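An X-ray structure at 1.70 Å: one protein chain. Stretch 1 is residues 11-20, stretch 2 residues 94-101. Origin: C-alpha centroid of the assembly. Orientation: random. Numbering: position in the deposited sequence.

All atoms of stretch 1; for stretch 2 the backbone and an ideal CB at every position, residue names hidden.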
# COMPACT_ATOMS: atom_id res chain seq x y z
N ASN A 11 5.35 2.50 15.53
CA ASN A 11 4.18 1.63 15.46
C ASN A 11 4.05 1.04 14.06
O ASN A 11 4.44 1.68 13.09
CB ASN A 11 2.91 2.40 15.74
CG ASN A 11 2.82 2.76 17.19
OD1 ASN A 11 2.82 1.90 18.06
ND2 ASN A 11 2.68 4.04 17.47
N PHE A 12 3.50 -0.14 13.92
CA PHE A 12 3.40 -0.76 12.60
C PHE A 12 1.97 -0.49 12.07
O PHE A 12 1.08 -1.35 12.11
CB PHE A 12 3.65 -2.24 12.74
CG PHE A 12 4.95 -2.66 13.45
CD1 PHE A 12 6.11 -1.93 13.29
CD2 PHE A 12 4.91 -3.81 14.22
CE1 PHE A 12 7.27 -2.36 13.91
CE2 PHE A 12 6.07 -4.23 14.83
CZ PHE A 12 7.24 -3.51 14.67
N LYS A 13 1.75 0.72 11.56
CA LYS A 13 0.41 1.14 11.15
C LYS A 13 0.50 2.02 9.94
O LYS A 13 1.44 2.79 9.72
CB LYS A 13 -0.28 1.94 12.27
CG LYS A 13 -0.66 1.31 13.61
CD LYS A 13 -2.13 0.97 13.51
CE LYS A 13 -2.73 0.24 14.71
NZ LYS A 13 -4.00 -0.40 14.31
N PHE A 14 -0.56 1.94 9.13
CA PHE A 14 -0.77 2.87 8.03
C PHE A 14 -1.75 3.94 8.58
O PHE A 14 -2.67 3.61 9.31
CB PHE A 14 -1.43 2.17 6.80
CG PHE A 14 -0.50 1.20 6.06
CD1 PHE A 14 0.44 1.74 5.19
CD2 PHE A 14 -0.62 -0.17 6.29
CE1 PHE A 14 1.28 0.87 4.50
CE2 PHE A 14 0.23 -1.02 5.60
CZ PHE A 14 1.15 -0.49 4.72
N TYR A 15 -1.53 5.17 8.19
CA TYR A 15 -2.30 6.33 8.61
C TYR A 15 -2.84 7.11 7.42
O TYR A 15 -2.05 7.84 6.79
CB TYR A 15 -1.40 7.21 9.47
CG TYR A 15 -1.00 6.56 10.80
CD1 TYR A 15 -1.94 6.33 11.77
CD2 TYR A 15 0.34 6.26 11.00
CE1 TYR A 15 -1.56 5.79 12.97
CE2 TYR A 15 0.73 5.72 12.20
CZ TYR A 15 -0.23 5.49 13.16
OH TYR A 15 0.15 4.96 14.37
N PRO A 16 -4.13 7.08 7.04
CA PRO A 16 -5.16 6.20 7.57
C PRO A 16 -5.04 4.77 7.04
O PRO A 16 -4.32 4.55 6.06
CB PRO A 16 -6.50 6.83 7.17
CG PRO A 16 -6.13 7.41 5.84
CD PRO A 16 -4.68 7.90 5.94
N ASP A 17 -5.75 3.80 7.60
CA ASP A 17 -5.64 2.44 7.08
C ASP A 17 -6.80 2.05 6.16
O ASP A 17 -6.97 0.87 5.89
CB ASP A 17 -5.54 1.45 8.26
CG ASP A 17 -6.73 1.36 9.21
OD1 ASP A 17 -7.75 2.04 9.03
OD2 ASP A 17 -6.62 0.60 10.16
N SER A 18 -7.66 3.01 5.79
CA SER A 18 -8.77 2.82 4.85
C SER A 18 -8.84 4.10 4.05
O SER A 18 -8.89 5.18 4.66
CB SER A 18 -10.10 2.64 5.56
OG SER A 18 -10.16 1.36 6.16
N ILE A 19 -8.74 4.03 2.72
CA ILE A 19 -8.68 5.20 1.87
C ILE A 19 -9.65 4.91 0.74
O ILE A 19 -9.78 3.73 0.38
CB ILE A 19 -7.35 5.51 1.13
CG1 ILE A 19 -6.27 4.45 1.29
CG2 ILE A 19 -6.97 6.90 1.59
CD1 ILE A 19 -5.62 4.16 2.67
N THR A 20 -10.36 5.91 0.24
CA THR A 20 -11.25 5.74 -0.89
C THR A 20 -10.75 6.70 -1.94
O THR A 20 -10.49 7.87 -1.62
CB THR A 20 -12.68 6.07 -0.49
OG1 THR A 20 -13.10 5.08 0.43
CG2 THR A 20 -13.59 6.12 -1.72
N UNK A 94 -0.23 -7.34 11.73
CA UNK A 94 -1.44 -6.77 11.16
C UNK A 94 -1.28 -5.36 10.65
O UNK A 94 -2.19 -4.53 10.69
CB UNK A 94 -2.56 -6.80 12.20
N UNK A 95 -0.12 -5.04 10.09
CA UNK A 95 0.05 -3.77 9.42
C UNK A 95 -0.47 -3.93 7.96
O UNK A 95 0.21 -4.31 6.99
CB UNK A 95 1.51 -3.33 9.46
N UNK A 96 -1.74 -3.56 7.88
CA UNK A 96 -2.52 -3.68 6.67
C UNK A 96 -3.51 -2.52 6.56
O UNK A 96 -3.77 -1.83 7.56
CB UNK A 96 -3.25 -5.02 6.64
N UNK A 97 -4.00 -2.28 5.34
CA UNK A 97 -4.98 -1.23 5.08
C UNK A 97 -5.89 -1.67 3.93
O UNK A 97 -5.65 -2.73 3.34
CB UNK A 97 -4.29 0.10 4.75
N UNK A 98 -6.95 -0.92 3.66
CA UNK A 98 -7.85 -1.18 2.52
C UNK A 98 -7.90 0.04 1.60
O UNK A 98 -7.80 1.19 2.04
CB UNK A 98 -9.26 -1.53 3.01
N UNK A 99 -8.00 -0.19 0.30
CA UNK A 99 -8.10 0.85 -0.70
C UNK A 99 -9.44 0.56 -1.40
O UNK A 99 -9.61 -0.56 -1.89
CB UNK A 99 -6.91 0.86 -1.66
N UNK A 100 -10.39 1.50 -1.41
CA UNK A 100 -11.64 1.38 -2.14
C UNK A 100 -11.48 2.26 -3.36
O UNK A 100 -11.15 3.45 -3.22
CB UNK A 100 -12.85 1.78 -1.30
N UNK A 101 -11.65 1.71 -4.57
CA UNK A 101 -11.55 2.50 -5.80
C UNK A 101 -13.01 2.68 -6.28
O UNK A 101 -13.76 1.69 -6.34
CB UNK A 101 -10.67 1.82 -6.85

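Position 94 has phi/psi of 56/35, a left-handed conformation that glycine, asparagine and aspartate tolerate best. Its CB points sideways, with nothing of stretch 1 within 5.5 Å, so stretch 1 leaves the choice open. The residue is Asn-94, which suits the backbone and makes no contact here.

At 95 the CB points toward stretch 1, its ideal position 3.3 Å from Phe-12 O and 4.7 Å from Phe-14 CE2. The space alongside the Phe-14 ring calls for a long apolar chain; leucine, isoleucine or methionine could all be considered. It is Met-95, fully extended with three t rotamers. Its CG packs 3.7 Å from Phe-14 CE2, its SD 3.8 Å from Phe-12 CB, and its CE lies over the face of the Phe-14 ring, 4.1 Å from the centroid, in a CH-pi contact.

The CB at 96 points away, so many polar or long chains would fit. Lys-96 fits: its CB points away from stretch 1 and its ammonium makes no contact with it, while its backbone O accepts a hydrogen bond from a water that in turn accepts one from Phe-14 N.

Position 97 is the most restrictive. An ideal CB would sit 3.0 Å from Asp-17 O, a tight approach, and 4.0 Å from Phe-14 CD2. Glycine is strongly favoured, and Gly-97 is found; its CA itself lies 3.0 Å from Asp-17 O.

From 98 onward the strands run parallel. The N of 98 donates to Asp-17 O (2.9 Å), and Ile-19 N donates to the O of 98 (3.1 Å). The CB shares a face with Ser-18, and the ideal CB of 98 lies 4.4 Å from Ser-18 OG, so serine, threonine or another small polar residue suits. Thr-98, a beta-branched residue at home in a strand, brings OG1 to 3.0 Å from Ser-18 OG; which acceptor takes the serine proton is not settled.

Position 99 turns to the face of Ile-19, inviting an aliphatic residue such as leucine, isoleucine or valine. Leu-99 places CD2 4.0 Å from Ile-19 CG1.

At 100 the N donates to Ile-19 O (2.9 Å), and the CB returns to the face of Thr-20, its ideal position 3.7 Å from Thr-20 OG1. Threonine, serine or valine would fit. In Thr-100, OG1 is 2.8 Å from a water O that also lies 3.0 Å from Thr-98 OG1 and donates to Ile-19 O, tying the two threonines to the neighbouring strand.

The CB of 101 points away, beyond reach of stretch 1. Its extended backbone suits beta-branched residues, and Val-101 is one.

Stretch 2 (94-101) NMKGTLTV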
# COMPACT_ATOMS: atom_id res chain seq x y z
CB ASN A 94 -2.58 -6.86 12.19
CG ASN A 94 -4.03 -6.72 11.67
OD1 ASN A 94 -4.79 -7.68 11.65
ND2 ASN A 94 -4.60 -5.59 11.27
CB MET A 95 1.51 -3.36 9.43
CG MET A 95 1.79 -2.06 8.77
SD MET A 95 3.46 -1.42 8.99
CE MET A 95 3.37 0.08 8.08
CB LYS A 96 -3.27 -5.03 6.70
CG LYS A 96 -4.34 -5.20 7.76
CD LYS A 96 -5.02 -6.55 7.54
CE LYS A 96 -6.10 -6.88 8.59
NZ LYS A 96 -7.28 -6.02 8.48
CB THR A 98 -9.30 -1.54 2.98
OG1 THR A 98 -9.77 -0.45 3.74
CG2 THR A 98 -9.39 -2.81 3.79
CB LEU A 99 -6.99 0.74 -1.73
CG LEU A 99 -6.37 1.89 -2.55
CD1 LEU A 99 -6.29 1.48 -4.01
CD2 LEU A 99 -7.16 3.16 -2.38
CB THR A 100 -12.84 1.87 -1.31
OG1 THR A 100 -12.96 0.92 -0.27
CG2 THR A 100 -14.16 1.99 -2.10
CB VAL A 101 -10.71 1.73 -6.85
CG1 VAL A 101 -10.54 2.57 -8.08
CG2 VAL A 101 -9.31 1.43 -6.28
O HOH W 1 -2.31 -0.27 9.53
O HOH W 2 -11.21 1.40 1.87
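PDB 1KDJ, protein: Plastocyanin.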